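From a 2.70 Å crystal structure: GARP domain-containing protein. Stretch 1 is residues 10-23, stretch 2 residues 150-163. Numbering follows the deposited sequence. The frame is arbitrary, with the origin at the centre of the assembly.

Stretch 1 10-23: LEQTKALCEVAKQL
Stretch 2 (150-163) ALTRAAHNLRGLYM

Residues 10-23 are helical throughout, part of a longer helix. Residues 150-161 of the same chain form the second helix, which begins earlier in the chain. The two run nearly antiparallel, at 150° between their N-to-C directions, and their axes approach to 9.3 Å. Facing CA pairs set the register: Q22 CA to L151 CA is 7.2 Å, V19 CA to A154 CA 6.0 Å, A15 CA to L158 CA 5.5 Å, and Q12 CA to L161 CA 6.1 Å. The contact buries 711 Å², both sides summed.

A150 contributes its carbonyl. Q22 NE2 donates to A150 O at 3.0 Å. A150 O also accepts from A154 N within its own helix, at 3.2 Å. Q22 is m at chi1 and t at chi2, so its amide extends across the gap.

L151 is t, p. L151 CD1 lies 3.6 Å from Q22 OE1. Water 6 donates to both Q22 OE1 (2.8 Å) and L151 O (2.7 Å).

R153 points its CA-to-CB bond sideways, but its end comes nearer. Chi1 and chi2 are t and chi3 is p. R153 NH2 donates to E18 OE2 at 3.1 Å, nearly linearly, in a salt bridge. E18, t at chi1 and chi2, meets the guanidinium at its edge. Water 5 accepts from R153 NE (3.0 Å) and donates to E18 OE1 (3.2 Å), a second link between the charged groups.

A154 points toward stretch 1. A154 CB lies 3.6 Å from Q22 OE1, 3.7 Å from E18 CD and 4.0 Å from V19 CG2.

N157 is t at chi1. N157 ND2 sits 3.5 Å from A15 CB and donates to water 1 at 3.0 Å; water 1 donates to E11 O at 2.7 Å. Water 2 donates to N157 OD1 (3.0 Å) and E11 OE2 (3.3 Å).

L158 is t, p. L158 CD1 makes apolar contacts with A15 CB at 4.1 Å and L16 CD2 at 3.9 Å.

L161 is m, t and points toward stretch 1. L161 CD1 makes an apolar contact with A15 CB at 3.6 Å and lies 3.5 Å from E11 O. Water 4 accepts from Q12 NE2 and donates to L161 O, both at 3.0 Å.

Y162 is the first residue to leave helical phi/psi (-115/115). Chi1 is m and chi2 is 85°. Y162 OH lies 3.4 Å from Q12 CB and 3.3 Å from L16 CD1. Both Q12 and L16 are m, t. Water 3 bridges Y162 OH (2.7 Å) and Q12 OE1 (2.8 Å).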

ATOM      1  N   LEU A  10     -11.918 -18.990 -15.174  1.00 20.55           N
ATOM      2  CA  LEU A  10     -11.329 -17.827 -15.879  1.00 20.91           C
ATOM      3  C   LEU A  10     -11.672 -16.538 -15.124  1.00 28.11           C
ATOM      4  O   LEU A  10     -10.806 -15.679 -14.968  1.00 30.40           O
ATOM      5  CB  LEU A  10     -11.771 -17.765 -17.353  1.00 20.80           C
ATOM      6  CG  LEU A  10     -11.194 -16.667 -18.253  1.00 24.96           C
ATOM      7  CD1 LEU A  10      -9.620 -16.533 -18.123  1.00 23.40           C
ATOM      8  CD2 LEU A  10     -11.572 -16.914 -19.645  1.00 26.98           C
ATOM      9  N   GLU A  11     -12.916 -16.435 -14.606  1.00 24.42           N
ATOM     10  CA  GLU A  11     -13.376 -15.305 -13.786  1.00 23.40           C
ATOM     11  C   GLU A  11     -12.568 -15.243 -12.505  1.00 23.16           C
ATOM     12  O   GLU A  11     -12.125 -14.156 -12.132  1.00 22.24           O
ATOM     13  CB  GLU A  11     -14.901 -15.360 -13.503  1.00 25.26           C
ATOM     14  CG  GLU A  11     -15.753 -14.675 -14.568  1.00 43.78           C
ATOM     15  CD  GLU A  11     -15.164 -13.447 -15.266  1.00 82.83           C
ATOM     16  OE1 GLU A  11     -14.841 -13.547 -16.475  1.00 81.48           O
ATOM     17  OE2 GLU A  11     -15.011 -12.392 -14.601  1.00 77.52           O
ATOM     18  N   GLN A  12     -12.315 -16.422 -11.881  1.00 17.60           N
ATOM     19  CA  GLN A  12     -11.507 -16.578 -10.654  1.00 16.12           C
ATOM     20  C   GLN A  12     -10.042 -16.230 -10.873  1.00 20.49           C
ATOM     21  O   GLN A  12      -9.445 -15.639  -9.988  1.00 21.32           O
ATOM     22  CB  GLN A  12     -11.585 -18.012 -10.098  1.00 16.22           C
ATOM     23  CG  GLN A  12     -12.919 -18.398  -9.470  1.00 14.44           C
ATOM     24  CD  GLN A  12     -13.046 -19.887  -9.277  1.00 22.60           C
ATOM     25  OE1 GLN A  12     -12.076 -20.670  -9.335  1.00 18.63           O
ATOM     26  NE2 GLN A  12     -14.257 -20.301  -9.044  1.00 15.57           N
ATOM     27  N   THR A  13      -9.445 -16.660 -12.001  1.00 18.16           N
ATOM     28  CA  THR A  13      -8.020 -16.429 -12.299  1.00 19.30           C
ATOM     29  C   THR A  13      -7.772 -14.926 -12.532  1.00 24.35           C
ATOM     30  O   THR A  13      -6.770 -14.410 -12.066  1.00 23.37           O
ATOM     31  CB  THR A  13      -7.531 -17.362 -13.431  1.00 28.76           C
ATOM     32  OG1 THR A  13      -7.801 -18.700 -13.044  1.00 29.38           O
ATOM     33  CG2 THR A  13      -6.031 -17.237 -13.699  1.00 29.51           C
ATOM     34  N   LYS A  14      -8.729 -14.233 -13.201  1.00 21.06           N
ATOM     35  CA  LYS A  14      -8.723 -12.803 -13.464  1.00 20.48           C
ATOM     36  C   LYS A  14      -8.753 -12.023 -12.143  1.00 24.63           C
ATOM     37  O   LYS A  14      -8.011 -11.066 -12.006  1.00 24.40           O
ATOM     38  CB  LYS A  14      -9.940 -12.429 -14.326  1.00 23.23           C
ATOM     39  CG  LYS A  14      -9.738 -12.553 -15.838  1.00 15.98           C
ATOM     40  CD  LYS A  14     -11.043 -12.390 -16.555  1.00 19.37           C
ATOM     41  CE  LYS A  14     -10.902 -12.167 -18.038  1.00 46.96           C
ATOM     42  NZ  LYS A  14     -12.235 -11.977 -18.702  1.00 59.64           N
ATOM     43  N   ALA A  15      -9.588 -12.446 -11.162  1.00 22.04           N
ATOM     44  CA  ALA A  15      -9.717 -11.829  -9.832  1.00 20.44           C
ATOM     45  C   ALA A  15      -8.435 -11.939  -9.026  1.00 23.44           C
ATOM     46  O   ALA A  15      -8.062 -10.969  -8.386  1.00 23.95           O
ATOM     47  CB  ALA A  15     -10.856 -12.454  -9.077  1.00 21.40           C
ATOM     48  N   LEU A  16      -7.740 -13.090  -9.079  1.00 19.61           N
ATOM     49  CA  LEU A  16      -6.429 -13.332  -8.446  1.00 18.24           C
ATOM     50  C   LEU A  16      -5.367 -12.412  -9.053  1.00 24.80           C
ATOM     51  O   LEU A  16      -4.560 -11.837  -8.344  1.00 25.15           O
ATOM     52  CB  LEU A  16      -5.988 -14.810  -8.638  1.00 17.16           C
ATOM     53  CG  LEU A  16      -6.756 -15.915  -7.876  1.00 18.19           C
ATOM     54  CD1 LEU A  16      -6.182 -17.251  -8.192  1.00 17.64           C
ATOM     55  CD2 LEU A  16      -6.663 -15.723  -6.380  1.00 16.55           C
ATOM     56  N   CYS A  17      -5.400 -12.269 -10.362  1.00 25.66           N
ATOM     57  CA  CYS A  17      -4.518 -11.450 -11.194  1.00 28.32           C
ATOM     58  C   CYS A  17      -4.667  -9.938 -10.862  1.00 28.94           C
ATOM     59  O   CYS A  17      -3.663  -9.255 -10.693  1.00 29.28           O
ATOM     60  CB  CYS A  17      -4.808 -11.755 -12.668  1.00 31.82           C
ATOM     61  SG  CYS A  17      -3.591 -11.130 -13.850  1.00 39.48           S
ATOM     62  N   GLU A  18      -5.907  -9.445 -10.706  1.00 22.54           N
ATOM     63  CA  GLU A  18      -6.235  -8.064 -10.352  1.00 21.32           C
ATOM     64  C   GLU A  18      -5.697  -7.746  -8.969  1.00 24.15           C
ATOM     65  O   GLU A  18      -5.028  -6.742  -8.808  1.00 24.22           O
ATOM     66  CB  GLU A  18      -7.766  -7.846 -10.438  1.00 22.91           C
ATOM     67  CG  GLU A  18      -8.258  -6.414 -10.287  1.00 37.33           C
ATOM     68  CD  GLU A  18      -9.759  -6.151 -10.328  1.00 73.08           C
ATOM     69  OE1 GLU A  18     -10.567  -7.108 -10.221  1.00 50.01           O
ATOM     70  OE2 GLU A  18     -10.123  -4.958 -10.452  1.00 83.84           O
ATOM     71  N   VAL A  19      -5.957  -8.615  -7.973  1.00 20.33           N
ATOM     72  CA  VAL A  19      -5.479  -8.467  -6.599  1.00 18.05           C
ATOM     73  C   VAL A  19      -3.953  -8.519  -6.518  1.00 21.42           C
ATOM     74  O   VAL A  19      -3.368  -7.680  -5.831  1.00 23.73           O
ATOM     75  CB  VAL A  19      -6.138  -9.466  -5.617  1.00 21.42           C
ATOM     76  CG1 VAL A  19      -5.414  -9.463  -4.304  1.00 21.35           C
ATOM     77  CG2 VAL A  19      -7.609  -9.158  -5.389  1.00 21.13           C
ATOM     78  N   ALA A  20      -3.306  -9.497  -7.184  1.00 16.64           N
ATOM     79  CA  ALA A  20      -1.834  -9.659  -7.170  1.00 17.16           C
ATOM     80  C   ALA A  20      -1.092  -8.429  -7.688  1.00 23.78           C
ATOM     81  O   ALA A  20      -0.068  -8.045  -7.116  1.00 24.03           O
ATOM     82  CB  ALA A  20      -1.429 -10.876  -7.977  1.00 18.24           C
ATOM     83  N   LYS A  21      -1.617  -7.822  -8.778  1.00 22.34           N
ATOM     84  CA  LYS A  21      -1.102  -6.622  -9.447  1.00 23.26           C
ATOM     85  C   LYS A  21      -1.145  -5.400  -8.522  1.00 28.97           C
ATOM     86  O   LYS A  21      -0.219  -4.595  -8.540  1.00 31.68           O
ATOM     87  CB  LYS A  21      -1.897  -6.355 -10.720  1.00 25.39           C
ATOM     88  CG  LYS A  21      -1.489  -7.198 -11.922  1.00 26.44           C
ATOM     89  CD  LYS A  21      -2.425  -6.930 -13.113  1.00 27.08           C
ATOM     90  CE  LYS A  21      -2.213  -5.590 -13.767  1.00 42.85           C
ATOM     91  NZ  LYS A  21      -2.918  -5.467 -15.071  1.00 58.42           N
ATOM     92  N   GLN A  22      -2.194  -5.280  -7.698  1.00 24.29           N
ATOM     93  CA  GLN A  22      -2.359  -4.200  -6.703  1.00 22.40           C
ATOM     94  C   GLN A  22      -1.386  -4.367  -5.542  1.00 25.26           C
ATOM     95  O   GLN A  22      -0.843  -3.376  -5.054  1.00 27.42           O
ATOM     96  CB  GLN A  22      -3.778  -4.207  -6.139  1.00 21.52           C
ATOM     97  CG  GLN A  22      -4.819  -3.802  -7.153  1.00  9.78           C
ATOM     98  CD  GLN A  22      -6.205  -3.891  -6.589  1.00 20.51           C
ATOM     99  OE1 GLN A  22      -6.480  -4.538  -5.559  1.00 14.09           O
ATOM    100  NE2 GLN A  22      -7.108  -3.230  -7.256  1.00 15.00           N
ATOM    101  N   LEU A  23      -1.183  -5.615  -5.082  1.00 18.30           N
ATOM    102  CA  LEU A  23      -0.271  -5.936  -3.977  1.00 16.25           C
ATOM    103  C   LEU A  23       1.201  -5.718  -4.339  1.00 20.00           C
ATOM    104  O   LEU A  23       1.985  -5.356  -3.481  1.00 20.17           O
ATOM    105  CB  LEU A  23      -0.534  -7.362  -3.414  1.00 15.56           C
ATOM    106  CG  LEU A  23      -1.976  -7.610  -2.839  1.00 17.68           C
ATOM    107  CD1 LEU A  23      -2.178  -9.019  -2.495  1.00 17.44           C
ATOM    108  CD2 LEU A  23      -2.245  -6.782  -1.615  1.00 17.00           C
ATOM    109  N   ALA A 150     -10.290   0.936  -5.634  1.00 26.81           N
ATOM    110  CA  ALA A 150      -9.833  -0.173  -6.488  1.00 24.76           C
ATOM    111  C   ALA A 150      -9.461  -1.364  -5.624  1.00 26.38           C
ATOM    112  O   ALA A 150      -9.739  -2.499  -5.998  1.00 25.92           O
ATOM    113  CB  ALA A 150      -8.635   0.248  -7.322  1.00 25.64           C
ATOM    114  N   LEU A 151      -8.844  -1.108  -4.466  1.00 20.93           N
ATOM    115  CA  LEU A 151      -8.465  -2.137  -3.512  1.00 19.80           C
ATOM    116  C   LEU A 151      -9.696  -2.906  -3.001  1.00 26.08           C
ATOM    117  O   LEU A 151      -9.665  -4.131  -3.041  1.00 29.41           O
ATOM    118  CB  LEU A 151      -7.674  -1.496  -2.357  1.00 19.15           C
ATOM    119  CG  LEU A 151      -6.689  -2.339  -1.567  1.00 22.45           C
ATOM    120  CD1 LEU A 151      -5.646  -2.999  -2.458  1.00 21.67           C
ATOM    121  CD2 LEU A 151      -5.970  -1.472  -0.600  1.00 26.38           C
ATOM    122  N   THR A 152     -10.788  -2.220  -2.575  1.00 20.75           N
ATOM    123  CA  THR A 152     -12.011  -2.856  -2.047  1.00 19.55           C
ATOM    124  C   THR A 152     -12.830  -3.534  -3.140  1.00 24.88           C
ATOM    125  O   THR A 152     -13.428  -4.584  -2.891  1.00 25.38           O
ATOM    126  CB  THR A 152     -12.883  -1.882  -1.217  1.00 22.65           C
ATOM    127  OG1 THR A 152     -13.286  -0.772  -2.024  1.00 31.16           O
ATOM    128  CG2 THR A 152     -12.196  -1.368   0.011  1.00 12.33           C
ATOM    129  N   ARG A 153     -12.890  -2.929  -4.341  1.00 21.74           N
ATOM    130  CA  ARG A 153     -13.635  -3.482  -5.483  1.00 22.01           C
ATOM    131  C   ARG A 153     -13.087  -4.862  -5.858  1.00 27.87           C
ATOM    132  O   ARG A 153     -13.850  -5.829  -5.951  1.00 30.95           O
ATOM    133  CB  ARG A 153     -13.564  -2.532  -6.668  1.00 21.28           C
ATOM    134  CG  ARG A 153     -14.684  -2.706  -7.677  1.00 40.29           C
ATOM    135  CD  ARG A 153     -14.374  -2.091  -9.027  1.00 51.43           C
ATOM    136  NE  ARG A 153     -13.032  -2.463  -9.463  1.00 59.65           N
ATOM    137  CZ  ARG A 153     -12.073  -1.591  -9.726  1.00 68.38           C
ATOM    138  NH1 ARG A 153     -12.318  -0.287  -9.665  1.00 51.33           N
ATOM    139  NH2 ARG A 153     -10.862  -2.012 -10.062  1.00 58.30           N
ATOM    140  N   ALA A 154     -11.762  -4.965  -5.987  1.00 21.86           N
ATOM    141  CA  ALA A 154     -11.080  -6.199  -6.309  1.00 20.56           C
ATOM    142  C   ALA A 154     -11.222  -7.235  -5.162  1.00 24.26           C
ATOM    143  O   ALA A 154     -11.288  -8.445  -5.435  1.00 24.31           O
ATOM    144  CB  ALA A 154      -9.620  -5.907  -6.606  1.00 20.72           C
ATOM    145  N   ALA A 155     -11.306  -6.763  -3.889  1.00 19.36           N
ATOM    146  CA  ALA A 155     -11.485  -7.628  -2.702  1.00 17.82           C
ATOM    147  C   ALA A 155     -12.912  -8.194  -2.648  1.00 21.97           C
ATOM    148  O   ALA A 155     -13.095  -9.367  -2.368  1.00 23.30           O
ATOM    149  CB  ALA A 155     -11.156  -6.871  -1.427  1.00 17.81           C
ATOM    150  N   HIS A 156     -13.909  -7.381  -2.975  1.00 18.12           N
ATOM    151  CA  HIS A 156     -15.309  -7.796  -3.048  1.00 18.13           C
ATOM    152  C   HIS A 156     -15.513  -8.728  -4.231  1.00 24.97           C
ATOM    153  O   HIS A 156     -16.309  -9.645  -4.139  1.00 26.90           O
ATOM    154  CB  HIS A 156     -16.240  -6.576  -3.195  1.00 19.01           C
ATOM    155  CG  HIS A 156     -16.546  -5.898  -1.902  1.00 22.19           C
ATOM    156  ND1 HIS A 156     -16.170  -4.595  -1.671  1.00 23.79           N
ATOM    157  CD2 HIS A 156     -17.214  -6.358  -0.816  1.00 23.29           C
ATOM    158  CE1 HIS A 156     -16.581  -4.313  -0.443  1.00 22.66           C
ATOM    159  NE2 HIS A 156     -17.230  -5.339   0.101  1.00 23.11           N
ATOM    160  N   ASN A 157     -14.816  -8.483  -5.362  1.00 20.98           N
ATOM    161  CA  ASN A 157     -14.902  -9.326  -6.537  1.00 20.23           C
ATOM    162  C   ASN A 157     -14.356 -10.696  -6.223  1.00 23.26           C
ATOM    163  O   ASN A 157     -15.020 -11.674  -6.536  1.00 27.17           O
ATOM    164  CB  ASN A 157     -14.215  -8.693  -7.747  1.00 20.80           C
ATOM    165  CG  ASN A 157     -14.434  -9.492  -8.995  1.00 56.66           C
ATOM    166  OD1 ASN A 157     -15.578  -9.691  -9.455  1.00 47.26           O
ATOM    167  ND2 ASN A 157     -13.345  -9.995  -9.566  1.00 54.71           N
ATOM    168  N   LEU A 158     -13.221 -10.781  -5.521  1.00 17.18           N
ATOM    169  CA  LEU A 158     -12.618 -12.052  -5.119  1.00 17.67           C
ATOM    170  C   LEU A 158     -13.519 -12.837  -4.140  1.00 21.85           C
ATOM    171  O   LEU A 158     -13.716 -14.031  -4.302  1.00 22.72           O
ATOM    172  CB  LEU A 158     -11.234 -11.810  -4.505  1.00 17.76           C
ATOM    173  CG  LEU A 158     -10.462 -13.053  -4.088  1.00 22.50           C
ATOM    174  CD1 LEU A 158      -9.753 -13.677  -5.294  1.00 21.98           C
ATOM    175  CD2 LEU A 158      -9.518 -12.737  -2.930  1.00 23.41           C
ATOM    176  N   ARG A 159     -14.080 -12.147  -3.176  1.00 17.95           N
ATOM    177  CA  ARG A 159     -14.946 -12.659  -2.145  1.00 17.71           C
ATOM    178  C   ARG A 159     -16.284 -13.239  -2.736  1.00 22.96           C
ATOM    179  O   ARG A 159     -16.881 -14.173  -2.139  1.00 23.27           O
ATOM    180  CB  ARG A 159     -15.132 -11.540  -1.086  1.00 15.13           C
ATOM    181  CG  ARG A 159     -16.007 -11.872   0.112  1.00 18.40           C
ATOM    182  CD  ARG A 159     -17.468 -11.553  -0.154  1.00 12.12           C
ATOM    183  NE  ARG A 159     -18.221 -11.611   1.086  1.00 16.99           N
ATOM    184  CZ  ARG A 159     -19.525 -11.822   1.174  1.00 30.91           C
ATOM    185  NH1 ARG A 159     -20.249 -12.008   0.080  1.00 21.65           N
ATOM    186  NH2 ARG A 159     -20.110 -11.893   2.360  1.00 26.28           N
ATOM    187  N   GLY A 160     -16.714 -12.694  -3.883  1.00 18.27           N
ATOM    188  CA  GLY A 160     -17.937 -13.108  -4.578  1.00 18.81           C
ATOM    189  C   GLY A 160     -17.733 -14.333  -5.442  1.00 22.29           C
ATOM    190  O   GLY A 160     -18.670 -15.086  -5.690  1.00 22.85           O
ATOM    191  N   LEU A 161     -16.486 -14.557  -5.868  1.00 19.13           N
ATOM    192  CA  LEU A 161     -16.049 -15.685  -6.693  1.00 17.68           C
ATOM    193  C   LEU A 161     -15.537 -16.880  -5.901  1.00 20.57           C
ATOM    194  O   LEU A 161     -15.641 -18.002  -6.391  1.00 21.81           O
ATOM    195  CB  LEU A 161     -14.957 -15.199  -7.680  1.00 15.94           C
ATOM    196  CG  LEU A 161     -15.421 -14.178  -8.721  1.00 18.22           C
ATOM    197  CD1 LEU A 161     -14.254 -13.572  -9.401  1.00 18.40           C
ATOM    198  CD2 LEU A 161     -16.351 -14.785  -9.752  1.00 12.20           C
ATOM    199  N   TYR A 162     -14.958 -16.639  -4.708  1.00 16.29           N
ATOM    200  CA  TYR A 162     -14.357 -17.641  -3.807  1.00 15.84           C
ATOM    201  C   TYR A 162     -15.127 -17.742  -2.496  1.00 22.58           C
ATOM    202  O   TYR A 162     -15.132 -16.800  -1.706  1.00 24.12           O
ATOM    203  CB  TYR A 162     -12.886 -17.251  -3.515  1.00 15.64           C
ATOM    204  CG  TYR A 162     -11.923 -17.569  -4.643  1.00 17.49           C
ATOM    205  CD1 TYR A 162     -11.740 -16.684  -5.708  1.00 20.26           C
ATOM    206  CD2 TYR A 162     -11.155 -18.725  -4.621  1.00 17.33           C
ATOM    207  CE1 TYR A 162     -10.827 -16.962  -6.730  1.00 20.62           C
ATOM    208  CE2 TYR A 162     -10.320 -19.059  -5.680  1.00 16.88           C
ATOM    209  CZ  TYR A 162     -10.129 -18.164  -6.714  1.00 24.54           C
ATOM    210  OH  TYR A 162      -9.234 -18.477  -7.704  1.00 24.57           O
ATOM    211  N   MET A 163     -15.751 -18.887  -2.235  1.00 20.51           N
ATOM    212  CA  MET A 163     -16.488 -19.146  -0.976  1.00 22.13           C
ATOM    213  C   MET A 163     -15.590 -19.460   0.213  1.00 23.92           C
ATOM    214  O   MET A 163     -16.054 -19.421   1.350  1.00 23.43           O
ATOM    215  CB  MET A 163     -17.547 -20.239  -1.153  1.00 26.59           C
ATOM    216  CG  MET A 163     -18.684 -19.814  -2.120  1.00 33.02           C
ATOM    217  SD  MET A 163     -19.395 -18.122  -1.977  1.00 38.64           S
ATOM    218  CE  MET A 163     -20.177 -18.209  -0.382  1.00 36.57           C
TER
HETATM  219  O   HOH W   1     -12.773 -11.498 -12.142  1.00 30.63           O
HETATM  220  O   HOH W   2     -16.428 -11.103 -11.945  1.00 41.66           O
HETATM  221  O   HOH W   3      -9.267 -20.507  -9.409  1.00 16.99           O
HETATM  222  O   HOH W   4     -16.938 -18.999  -8.953  1.00 24.13           O
HETATM  223  O   HOH W   5     -13.323  -5.438 -10.002  1.00 39.91           O
HETATM  224  O   HOH W   6      -7.864  -6.030  -3.660  1.00 14.66           O